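PDB 5O2X: glycoside hydrolase family 61, which probably cleaves cellulose oxidatively as a copper-dependent lytic polysaccharide monooxygenase of Auxiliary Activity family 9. Local coordinates for residues G42-D47 / P52-H57; D47-P52 / A171-Q176; K58-A63 / V104-L109; V91-N96 / T196-A201. One frame throughout, in Å; residues are numbered along the deposited sequence. Where two conformers were deposited one is given.

Contact 1: residues G42-D47 / P52-H57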
# COMPACT_ATOMS: atom_id res chain seq x y z
N GLY A 42 13.70 3.93 1.81
CA GLY A 42 13.14 5.17 2.31
C GLY A 42 11.75 5.51 1.81
O GLY A 42 10.94 4.63 1.46
N PHE A 43 11.46 6.81 1.89
CA PHE A 43 10.11 7.33 1.89
C PHE A 43 9.95 8.45 0.86
O PHE A 43 10.89 8.99 0.31
CB PHE A 43 9.76 7.84 3.30
CG PHE A 43 10.78 8.81 3.86
CD1 PHE A 43 10.77 10.15 3.49
CD2 PHE A 43 11.75 8.36 4.77
CE1 PHE A 43 11.74 11.00 4.00
CE2 PHE A 43 12.71 9.22 5.26
CZ PHE A 43 12.71 10.55 4.88
N VAL A 44 8.67 8.81 0.67
CA VAL A 44 8.25 10.02 -0.03
C VAL A 44 7.76 11.01 1.00
O VAL A 44 6.98 10.65 1.90
CB VAL A 44 7.15 9.69 -1.08
CG1 VAL A 44 6.78 10.95 -1.84
CG2 VAL A 44 7.60 8.59 -2.02
N SER A 45 8.23 12.25 0.93
CA SER A 45 7.88 13.27 1.90
C SER A 45 6.73 14.13 1.41
O SER A 45 6.40 14.16 0.22
CB SER A 45 9.10 14.20 2.13
OG SER A 45 10.19 13.52 2.69
N PRO A 46 6.14 14.95 2.31
CA PRO A 46 5.04 15.83 1.92
C PRO A 46 5.38 16.81 0.79
O PRO A 46 4.49 17.17 0.03
CB PRO A 46 4.66 16.54 3.23
CG PRO A 46 4.98 15.51 4.28
CD PRO A 46 6.26 14.86 3.79
N ASP A 47 6.64 17.22 0.68
CA ASP A 47 7.04 18.09 -0.40
C ASP A 47 7.02 17.39 -1.77
O ASP A 47 7.23 18.06 -2.77
CB ASP A 47 8.37 18.83 -0.12
CG ASP A 47 9.60 17.90 -0.08
OD1 ASP A 47 9.49 16.72 -0.32
OD2 ASP A 47 10.70 18.34 0.28
N PRO A 52 4.73 13.04 -9.01
CA PRO A 52 4.46 11.65 -9.35
C PRO A 52 5.04 10.62 -8.40
O PRO A 52 4.52 9.49 -8.35
CB PRO A 52 5.06 11.53 -10.77
CG PRO A 52 6.01 12.69 -10.93
CD PRO A 52 5.38 13.76 -10.13
N ASP A 53 6.08 10.95 -7.67
CA ASP A 53 6.67 9.98 -6.73
C ASP A 53 5.69 9.45 -5.70
O ASP A 53 5.87 8.35 -5.21
CB ASP A 53 7.87 10.62 -6.00
CG ASP A 53 9.12 10.73 -6.85
OD1 ASP A 53 9.17 10.20 -7.98
OD2 ASP A 53 10.07 11.38 -6.33
N ILE A 54 4.68 10.24 -5.31
CA ILE A 54 3.75 9.74 -4.27
C ILE A 54 2.89 8.60 -4.79
O ILE A 54 2.34 7.83 -3.98
CB ILE A 54 2.86 10.88 -3.75
CG1 ILE A 54 2.13 10.51 -2.45
CG2 ILE A 54 1.84 11.35 -4.80
CD1 ILE A 54 3.01 10.03 -1.31
N ILE A 55 2.76 8.45 -6.11
CA ILE A 55 1.80 7.48 -6.64
C ILE A 55 2.21 6.06 -6.29
O ILE A 55 1.48 5.30 -5.66
CB ILE A 55 1.62 7.68 -8.16
CG1 ILE A 55 1.14 9.12 -8.48
CG2 ILE A 55 0.66 6.64 -8.69
CD1 ILE A 55 1.31 9.47 -9.94
N CYS A 56 3.42 5.67 -6.70
CA CYS A 56 3.97 4.33 -6.52
C CYS A 56 5.44 4.36 -6.04
O CYS A 56 6.18 3.40 -6.23
CB CYS A 56 3.83 3.49 -7.78
SG CYS A 56 2.11 3.05 -8.16
N HIS A 57 5.82 5.45 -5.37
CA HIS A 57 7.18 5.62 -4.83
C HIS A 57 8.10 6.19 -5.93
O HIS A 57 7.72 6.41 -7.08
CB HIS A 57 7.72 4.40 -4.09
CG HIS A 57 8.51 4.74 -2.85
ND1 HIS A 57 9.56 5.63 -2.88
CD2 HIS A 57 8.40 4.25 -1.59
CE1 HIS A 57 10.05 5.68 -1.65
NE2 HIS A 57 9.37 4.86 -0.85

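Contact 2: residues D47-P52 / A171-Q176. With MAN (alpha-D-mannopyranose), chain E; SO4 (sulfate ion), chain T.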
# COMPACT_ATOMS: atom_id res chain seq x y z
N ASP A 47 6.64 17.22 0.68
CA ASP A 47 7.04 18.09 -0.40
C ASP A 47 7.02 17.39 -1.77
O ASP A 47 7.23 18.06 -2.77
CB ASP A 47 8.37 18.83 -0.12
CG ASP A 47 9.60 17.90 -0.08
OD1 ASP A 47 9.49 16.72 -0.32
OD2 ASP A 47 10.70 18.34 0.28
N ALA A 48 6.67 16.11 -1.81
CA ALA A 48 6.45 15.37 -3.03
C ALA A 48 5.03 14.82 -3.14
O ALA A 48 4.75 14.04 -4.05
CB ALA A 48 7.51 14.29 -3.20
N TYR A 49 4.12 15.28 -2.29
CA TYR A 49 2.75 14.78 -2.38
C TYR A 49 2.03 15.20 -3.66
O TYR A 49 1.06 14.56 -4.06
CB TYR A 49 1.92 15.28 -1.20
CG TYR A 49 2.15 14.59 0.12
CD1 TYR A 49 2.93 13.43 0.27
CD2 TYR A 49 1.57 15.12 1.27
CE1 TYR A 49 3.07 12.81 1.51
CE2 TYR A 49 1.69 14.50 2.50
CZ TYR A 49 2.40 13.33 2.61
OH TYR A 49 2.48 12.75 3.85
N GLN A 50 2.49 16.30 -4.29
CA GLN A 50 1.92 16.75 -5.54
C GLN A 50 2.80 16.39 -6.74
O GLN A 50 2.62 16.91 -7.82
CB GLN A 50 1.55 18.24 -5.48
CG GLN A 50 0.15 18.47 -4.88
CD GLN A 50 0.02 18.11 -3.40
OE1 GLN A 50 0.58 18.79 -2.55
NE2 GLN A 50 -0.73 17.06 -3.11
N ASN A 51 3.75 15.46 -6.52
CA ASN A 51 4.72 14.98 -7.49
C ASN A 51 4.39 13.54 -7.81
O ASN A 51 3.89 12.82 -6.94
CB ASN A 51 6.12 15.02 -6.82
CG ASN A 51 7.24 14.56 -7.74
OD1 ASN A 51 7.61 13.33 -7.88
ND2 ASN A 51 7.79 15.52 -8.44
N PRO A 52 4.73 13.04 -9.01
CA PRO A 52 4.46 11.65 -9.35
C PRO A 52 5.04 10.62 -8.40
O PRO A 52 4.52 9.49 -8.35
CB PRO A 52 5.06 11.53 -10.77
CG PRO A 52 6.01 12.69 -10.93
CD PRO A 52 5.38 13.76 -10.13
N ALA A 171 6.32 13.97 7.94
CA ALA A 171 5.70 12.67 7.70
C ALA A 171 6.49 11.92 6.65
O ALA A 171 7.09 12.52 5.75
CB ALA A 171 4.26 12.84 7.24
N GLN A 172 6.46 10.58 6.73
CA GLN A 172 7.17 9.74 5.77
C GLN A 172 6.23 8.72 5.20
O GLN A 172 5.64 7.92 5.93
CB GLN A 172 8.32 9.01 6.46
CG GLN A 172 9.39 9.93 7.02
CD GLN A 172 10.41 9.20 7.87
OE1 GLN A 172 10.34 7.98 8.04
NE2 GLN A 172 11.34 9.95 8.44
N ASN A 173 6.03 8.73 3.87
CA ASN A 173 5.09 7.82 3.23
C ASN A 173 5.87 6.72 2.52
O ASN A 173 6.85 6.98 1.81
CB ASN A 173 4.22 8.54 2.22
CG ASN A 173 3.25 9.49 2.86
OD1 ASN A 173 3.62 10.35 3.65
ND2 ASN A 173 1.98 9.36 2.50
N TYR A 174 5.36 5.48 2.64
CA TYR A 174 6.02 4.31 2.06
C TYR A 174 5.04 3.57 1.18
O TYR A 174 4.58 2.44 1.51
CB TYR A 174 6.55 3.40 3.17
CG TYR A 174 7.59 4.07 4.08
CD1 TYR A 174 7.23 4.85 5.14
CD2 TYR A 174 8.95 3.86 3.87
CE1 TYR A 174 8.17 5.41 5.98
CE2 TYR A 174 9.92 4.41 4.69
CZ TYR A 174 9.51 5.16 5.78
OH TYR A 174 10.50 5.70 6.59
N PRO A 175 4.68 4.13 0.01
CA PRO A 175 3.75 3.43 -0.91
C PRO A 175 4.46 2.31 -1.65
O PRO A 175 5.64 2.41 -2.02
CB PRO A 175 3.32 4.55 -1.87
CG PRO A 175 4.51 5.49 -1.89
CD PRO A 175 5.01 5.48 -0.46
N GLN A 176 3.67 1.27 -1.94
CA GLN A 176 4.13 0.09 -2.68
C GLN A 176 2.97 -0.35 -3.59
O GLN A 176 1.89 -0.66 -3.09
CB GLN A 176 4.47 -1.04 -1.70
CG GLN A 176 5.59 -0.72 -0.71
CD GLN A 176 6.95 -0.91 -1.30
OE1 GLN A 176 7.57 -1.98 -1.15
NE2 GLN A 176 7.44 0.10 -2.01
C1 MAN E . -1.55 15.86 -8.90
C2 MAN E . -2.73 16.08 -9.80
C3 MAN E . -2.40 15.46 -11.19
C4 MAN E . -1.06 15.95 -11.75
C5 MAN E . 0.03 15.82 -10.72
C6 MAN E . 1.34 16.49 -11.10
O2 MAN E . -2.95 17.47 -9.96
O3 MAN E . -3.45 15.70 -12.14
O4 MAN E . -0.67 15.13 -12.87
O5 MAN E . -0.37 16.41 -9.45
O6 MAN E . 2.42 16.07 -10.36
S SO4 T . 14.48 8.60 11.02
O1 SO4 T . 14.54 8.68 12.49
O2 SO4 T . 15.66 9.36 10.57
O3 SO4 T . 14.47 7.17 10.60
O4 SO4 T . 13.26 9.16 10.54
O HOH W 1 -0.01 11.10 3.90

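Contact 3: residues K58-A63 / V104-L109. With NAG (2-acetamido-2-deoxy-beta-D-glucopyranose), chain B.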
# COMPACT_ATOMS: atom_id res chain seq x y z
N LYS A 58 9.36 6.46 -5.53
CA LYS A 58 10.24 7.27 -6.35
C LYS A 58 10.50 6.67 -7.73
O LYS A 58 10.89 5.53 -7.89
CB LYS A 58 11.57 7.50 -5.63
CG LYS A 58 11.42 8.38 -4.43
CD LYS A 58 12.78 8.58 -3.72
CE LYS A 58 12.66 9.43 -2.49
NZ LYS A 58 14.00 9.63 -1.88
N ASN A 59 10.29 7.52 -8.74
CA ASN A 59 10.60 7.19 -10.13
C ASN A 59 9.91 5.91 -10.57
O ASN A 59 10.37 5.26 -11.48
CB ASN A 59 12.12 7.09 -10.34
CG ASN A 59 12.80 8.38 -10.14
OD1 ASN A 59 12.18 9.42 -10.02
ND2 ASN A 59 14.14 8.32 -10.15
N ALA A 60 8.74 5.57 -9.99
CA ALA A 60 8.25 4.22 -10.21
C ALA A 60 7.82 4.02 -11.66
O ALA A 60 7.21 4.89 -12.28
CB ALA A 60 7.08 3.91 -9.29
N THR A 61 8.08 2.81 -12.14
CA THR A 61 7.63 2.37 -13.46
C THR A 61 6.90 1.06 -13.31
O THR A 61 7.12 0.27 -12.37
CB THR A 61 8.82 2.27 -14.45
OG1 THR A 61 9.82 1.40 -13.93
CG2 THR A 61 9.42 3.60 -14.73
N ASN A 62 6.03 0.81 -14.26
CA ASN A 62 5.04 -0.25 -14.13
C ASN A 62 5.69 -1.61 -13.91
O ASN A 62 6.60 -2.01 -14.63
CB ASN A 62 4.21 -0.36 -15.40
CG ASN A 62 3.48 0.92 -15.77
OD1 ASN A 62 4.10 1.99 -15.87
ND2 ASN A 62 2.18 0.83 -16.00
N ALA A 63 5.11 -2.39 -13.00
CA ALA A 63 5.37 -3.82 -12.98
C ALA A 63 4.97 -4.40 -14.32
O ALA A 63 3.97 -3.98 -14.92
CB ALA A 63 4.58 -4.50 -11.86
N VAL A 104 -0.34 1.07 -18.11
CA VAL A 104 -1.12 2.24 -17.72
C VAL A 104 -0.19 3.40 -17.36
O VAL A 104 0.87 3.21 -16.77
CB VAL A 104 -2.05 1.93 -16.52
CG1 VAL A 104 -1.31 1.66 -15.22
CG2 VAL A 104 -3.12 2.98 -16.32
N ASP A 105 -0.62 4.63 -17.65
CA ASP A 105 0.10 5.81 -17.20
C ASP A 105 -0.28 6.03 -15.74
O ASP A 105 -1.43 6.36 -15.42
CB ASP A 105 -0.33 6.97 -18.09
CG ASP A 105 0.29 8.31 -17.72
OD1 ASP A 105 0.89 8.42 -16.64
OD2 ASP A 105 0.14 9.25 -18.54
N LYS A 106 0.70 5.90 -14.84
CA LYS A 106 0.38 6.03 -13.41
C LYS A 106 -0.23 7.34 -13.04
O LYS A 106 -0.92 7.42 -12.01
CB LYS A 106 1.65 5.78 -12.57
CG LYS A 106 2.70 6.86 -12.66
CD LYS A 106 3.95 6.51 -11.84
CE LYS A 106 4.97 7.63 -11.86
NZ LYS A 106 6.20 7.27 -11.09
N THR A 107 0.03 8.40 -13.81
CA THR A 107 -0.50 9.73 -13.48
C THR A 107 -1.99 9.87 -13.73
O THR A 107 -2.60 10.88 -13.35
CB THR A 107 0.25 10.83 -14.24
OG1 THR A 107 -0.06 10.77 -15.63
CG2 THR A 107 1.72 10.81 -14.00
N THR A 108 -2.61 8.85 -14.32
CA THR A 108 -4.03 8.80 -14.61
C THR A 108 -4.80 7.95 -13.59
O THR A 108 -6.04 7.92 -13.64
CB THR A 108 -4.31 8.24 -16.04
OG1 THR A 108 -4.04 6.86 -16.10
CG2 THR A 108 -3.57 9.02 -17.10
N LEU A 109 -4.11 7.23 -12.73
CA LEU A 109 -4.78 6.28 -11.84
C LEU A 109 -5.59 7.04 -10.80
O LEU A 109 -5.10 7.97 -10.15
CB LEU A 109 -3.74 5.40 -11.14
CG LEU A 109 -3.01 4.41 -12.04
CD1 LEU A 109 -1.83 3.81 -11.30
CD2 LEU A 109 -3.95 3.31 -12.52
C1 NAG B . 14.91 9.51 -10.09
C2 NAG B . 16.30 9.25 -9.52
C3 NAG B . 17.10 10.55 -9.63
C4 NAG B . 17.11 11.10 -11.03
C5 NAG B . 15.71 11.21 -11.57
C6 NAG B . 15.61 11.63 -13.05
C7 NAG B . 16.80 7.90 -7.54
C8 NAG B . 16.64 7.76 -6.05
N2 NAG B . 16.19 8.90 -8.11
O3 NAG B . 18.46 10.30 -9.20
O4 NAG B . 17.77 12.37 -11.08
O5 NAG B . 15.05 9.96 -11.45
O6 NAG B . 16.50 10.88 -13.85
O7 NAG B . 17.47 7.10 -8.18
O HOH W 2 3.27 4.71 -15.33

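Contact 4: residues V91-N96 / T196-A201. With MAN (alpha-D-mannopyranose), chain E; MAN (alpha-D-mannopyranose), chain F.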
# COMPACT_ATOMS: atom_id res chain seq x y z
N VAL A 91 -2.79 2.12 5.04
CA VAL A 91 -3.93 2.25 4.13
C VAL A 91 -3.67 1.46 2.88
O VAL A 91 -2.53 1.17 2.49
CB VAL A 91 -4.16 3.76 3.77
CG1 VAL A 91 -4.68 4.54 4.97
CG2 VAL A 91 -2.93 4.40 3.17
N ASP A 92 -4.77 1.11 2.20
CA ASP A 92 -4.71 0.41 0.92
C ASP A 92 -5.72 1.00 -0.03
O ASP A 92 -6.86 1.30 0.36
CB ASP A 92 -5.01 -1.09 1.06
CG ASP A 92 -3.92 -1.80 1.82
OD1 ASP A 92 -2.95 -2.26 1.20
OD2 ASP A 92 -4.02 -1.90 3.09
N TYR A 93 -5.30 1.12 -1.29
CA TYR A 93 -6.14 1.63 -2.35
C TYR A 93 -6.08 0.69 -3.55
O TYR A 93 -5.11 -0.05 -3.75
CB TYR A 93 -5.62 2.99 -2.87
CG TYR A 93 -5.51 4.08 -1.83
CD1 TYR A 93 -4.38 4.20 -1.03
CD2 TYR A 93 -6.50 5.03 -1.70
CE1 TYR A 93 -4.24 5.21 -0.12
CE2 TYR A 93 -6.36 6.08 -0.79
CZ TYR A 93 -5.24 6.17 0.00
OH TYR A 93 -5.14 7.22 0.87
N LEU A 94 -7.13 0.79 -4.38
CA LEU A 94 -7.11 0.21 -5.72
C LEU A 94 -7.35 1.33 -6.73
O LEU A 94 -8.08 2.29 -6.44
CB LEU A 94 -8.19 -0.85 -5.91
CG LEU A 94 -8.02 -2.10 -5.08
CD1 LEU A 94 -9.24 -2.98 -5.17
CD2 LEU A 94 -6.83 -2.92 -5.51
N ALA A 95 -6.82 1.17 -7.94
CA ALA A 95 -7.15 2.06 -9.05
C ALA A 95 -7.30 1.22 -10.28
O ALA A 95 -6.44 0.40 -10.61
CB ALA A 95 -6.08 3.12 -9.31
N ASN A 96 -8.40 1.42 -11.02
CA ASN A 96 -8.61 0.67 -12.25
C ASN A 96 -7.60 1.11 -13.32
O ASN A 96 -7.38 2.30 -13.54
CB ASN A 96 -10.04 0.94 -12.73
CG ASN A 96 -10.55 -0.14 -13.66
OD1 ASN A 96 -9.90 -0.49 -14.65
ND2 ASN A 96 -11.70 -0.72 -13.31
N THR A 196 -1.72 12.24 -6.90
CA THR A 196 -1.15 13.51 -6.47
C THR A 196 -2.17 14.46 -5.82
O THR A 196 -1.78 15.56 -5.42
CB THR A 196 -0.44 14.22 -7.64
OG1 THR A 196 -1.40 14.47 -8.67
CG2 THR A 196 0.72 13.42 -8.14
N ASP A 197 -3.41 14.00 -5.71
CA ASP A 197 -4.44 14.72 -4.96
C ASP A 197 -4.78 14.03 -3.64
O ASP A 197 -5.59 14.57 -2.89
CB ASP A 197 -5.71 14.84 -5.80
CG ASP A 197 -5.57 15.79 -6.97
OD1 ASP A 197 -4.75 16.71 -6.99
OD2 ASP A 197 -6.35 15.56 -7.93
N LEU A 198 -4.15 12.91 -3.30
CA LEU A 198 -4.53 12.20 -2.08
C LEU A 198 -4.23 13.02 -0.83
O LEU A 198 -5.06 13.10 0.06
CB LEU A 198 -3.78 10.86 -1.98
CG LEU A 198 -4.22 9.80 -2.96
CD1 LEU A 198 -3.24 8.64 -2.92
CD2 LEU A 198 -5.64 9.30 -2.67
N TYR A 199 -3.02 13.57 -0.73
CA TYR A 199 -2.49 14.09 0.54
C TYR A 199 -1.92 15.50 0.36
O TYR A 199 -1.39 15.83 -0.68
CB TYR A 199 -1.34 13.21 1.01
CG TYR A 199 -1.68 11.75 1.13
CD1 TYR A 199 -2.85 11.31 1.74
CD2 TYR A 199 -0.82 10.79 0.66
CE1 TYR A 199 -3.12 9.97 1.88
CE2 TYR A 199 -1.08 9.46 0.80
CZ TYR A 199 -2.23 9.02 1.43
OH TYR A 199 -2.52 7.71 1.63
N HIS A 200 -2.02 16.26 1.44
CA HIS A 200 -1.41 17.57 1.51
C HIS A 200 -0.59 17.71 2.78
O HIS A 200 -0.93 17.11 3.81
CB HIS A 200 -2.44 18.71 1.39
CG HIS A 200 -2.97 18.80 -0.01
ND1 HIS A 200 -3.93 17.98 -0.52
CD2 HIS A 200 -2.54 19.57 -1.03
CE1 HIS A 200 -4.10 18.24 -1.81
NE2 HIS A 200 -3.29 19.23 -2.13
N ALA A 201 0.43 18.53 2.72
CA ALA A 201 1.40 18.68 3.79
C ALA A 201 0.81 19.24 5.07
O ALA A 201 1.42 19.09 6.14
CB ALA A 201 2.55 19.58 3.35
C1 MAN E . -1.55 15.86 -8.90
C2 MAN E . -2.73 16.08 -9.80
C3 MAN E . -2.40 15.46 -11.19
C4 MAN E . -1.06 15.95 -11.75
C5 MAN E . 0.03 15.82 -10.72
C6 MAN E . 1.34 16.49 -11.10
O2 MAN E . -2.95 17.47 -9.96
O3 MAN E . -3.45 15.70 -12.14
O4 MAN E . -0.67 15.13 -12.87
O5 MAN E . -0.37 16.41 -9.45
O6 MAN E . 2.42 16.07 -10.36
C1 MAN F . -3.83 22.07 4.95
C2 MAN F . -4.76 21.38 3.93
C3 MAN F . -4.49 21.88 2.52
C4 MAN F . -4.60 23.38 2.52
C5 MAN F . -3.64 23.96 3.54
C6 MAN F . -3.73 25.48 3.53
O2 MAN F . -6.15 21.63 4.21
O3 MAN F . -5.40 21.28 1.58
O4 MAN F . -4.30 23.79 1.19
O5 MAN F . -3.95 23.47 4.84
O6 MAN F . -2.79 26.02 4.47

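Contact 1: residues G42-D47 / P52-H57
Methyl CG2 of Val-44 sits over one face of the His-57 imidazole, 3.9 Å from the ring centroid and 21° off its normal, a CH-pi contact set toward the rim on the ND1 side. At the edge of the same ring NE2 donates to the carbonyl oxygen of Gly-42. This bond is short, 2.8 Å from NE2 of His-57 to O of Gly-42, but bent, with 143° at the hydrogen, and the donor stands above the carbonyl plane although the acceptor lies close to the ring plane. Both ring nitrogens are engaged, since ND1 accepts from the backbone N of Lys-58. The second methyl of Val-44, CG1, is anti to the backbone N (chi1 -177°), which turns it to the short helix 53-56, where CD1 of Ile-54 crosses it at 3.9 Å. CG2 of Val-44 also packs 3.6 Å from the backbone O of Asp-53, so the valine is wedged between helix and ring. Further out, His-57 leaves helical geometry with a positive phi, bending the chain just where its side chain must swing back to the 42-47 loop. Asp-53 turns its carboxylate to the backbone N of Asn-59, and Val-44 pairs by backbone hydrogen bonds with Asn-173 of strand 172-183. Cys-56 is tied to the same strand through its disulfide with Cys-177. Phe-43 points the other way, its side chain about 5 Å from the copper ion. The contact packs the loop after strand 12-15 against the short helix 53-56, beside the copper site of an AA9 monooxygenase.

Contact 2: residues D47-P52 / A171-Q176
Tyr-49 sends its hydroxyl into the side chain of Asn-173, and this one pair makes up most of the contact. OH of Tyr-49 donates to OD1 of Asn-173 at 2.7 Å, tilted 28° from the carbonyl plane of the amide. OD1 lies near the plane of the phenol ring, at its edge, where CE1 of Tyr-49 also comes within 3.3 Å of OD1 of Asn-173; ring and amide planes stand 71° apart. CG of Tyr-49 lies beside the backbone N (chi1 -76°), which carries the long ring from the turn across to the strand. The other half of the amide is held as well: ND2 of Asn-173 donates to water 1 and to Glu-158, and the same water donates to the Tyr-49 hydroxyl at 3.0 Å. A phenylalanine in place of Tyr-49 would probably leave OD1 of Asn-173 without its donor and cost the water the acceptor it has in the hydroxyl. The tyrosine sits in a type I beta turn, Ala-48 to Asn-51, which faces strand 172-183 of the AA9 beta core, the strand that brings Tyr-174 to the copper site. CB of Ala-171 packs its methyl at OH of Tyr-49, 3.8 Å away. On the outer side, by contrast, both segments turn to bound groups. Gln-50 offers its backbone O to O6 of a mannose of the protein's own glycosylation at 2.7 Å. On the strand, Gln-172 takes the Tyr-174 hydroxyl on OE1, while NE2 of Gln-172 donates to O4 of a sulfate, probably from the crystallisation liquor, at 3.0 Å.

Contact 3: residues K58-A63 / V104-L109
Two surface loops of the AA9 domain are tied here, the one running from helix 53-56 to strand 67-70 and the one leading into strand 110-121, through two side-chain-to-carbonyl bonds. Asn-62 makes the first: ND2 donates to the backbone O of Val-104 at 2.8 Å, nearly straight at 175°, in the carbonyl plane on a lone pair, with the acceptor also in the plane of the amide. ND2 has a further acceptor in the backbone O of Cys-101, and OD1 of Asn-62 lies 2.9 Å from water 2, which probably donates to it and accepts from N of Lys-106. With an alanine in its place the carbonyls of Val-104 and Cys-101 would probably lose this shared donor, leaving the lysine bond as the remaining direct hydrogen bond between the two segments. Lys-106 makes that second bond in the reverse direction. Its CG stands between the backbone N and the carbonyl carbon (chi1 70°), and from there the chain runs extended across to the 58-63 loop, putting NZ of Lys-106 2.8 Å from O of Ala-60, again on a lone pair. The 3-10 turn that carries the lysine is pinned at its start by an Asx turn: OD1 of Asp-105 accepts from N of Thr-107 at 3.0 Å. The hydroxyl OG1 of Thr-107 adds a second bond to it from the same face of the carboxylate. Asn-59 is N-glycosylated, ND2 of Asn-59 being joined covalently to C1 of N-acetylglucosamine.

Contact 4: residues V91-N96 / T196-A201
Strand 90-96 and the 196-201 loop keep their backbones well apart, the CA atoms of Tyr-93 and Leu-198 being 10.7 Å from each other at the nearest pair, so side chains alone bridge the distance. Tyr-93 and Tyr-199 arrive from opposite directions and join hydroxyls: OH of Tyr-93 donates to OH of Tyr-199 at 2.8 Å. The acceptor oxygen lies at the edge of the Tyr-93 ring, near its plane. Tyr-199 OH is bonded in addition to the carboxylate of Glu-158 on strand 151-161, so a chain of polar groups runs through a buried region. Apolar contacts flank it. CD2 of Leu-198 touches CE2 of Tyr-93 at 3.8 Å, while its own CB sits 3.7 Å above the centre of the Tyr-199 ring. Methyl CG2 of Val-91 comes within 3.7 Å of OH of Tyr-199; chi1 of -70° puts it between the backbone N and the carbonyl carbon. At the start of the segment Thr-196 is O-mannosylated, its OG1 linked to C1 of the sugar. The contact packs the loop after strand 193-194 over strand 90-96 of the seven-strand mixed sheet of the AA9 beta core.

Contacts 1 and 2 nearly coincide, their centres about 2 Å apart, and share Asp-47 and Pro-52; contacts 3 and 4 have centres about 10 to 13 Å from the others and from each other. Along the chain contact 1 closes before contact 3 or 4 opens, contact 3 falls between the two segments of contact 2, and contact 4 crosses both 2 and 3. Strands 172-183 and 90-96, used by contacts 2 and 4, belong to the same mixed sheet. Gln-50 joins these two through its NE2, and Asp-53 joins contacts 1 and 3 through Asn-59. Contacts 2 and 4 join loops to strands, while contacts 1 and 3 tie loops and helix 53-56 together, contact 1 near the copper.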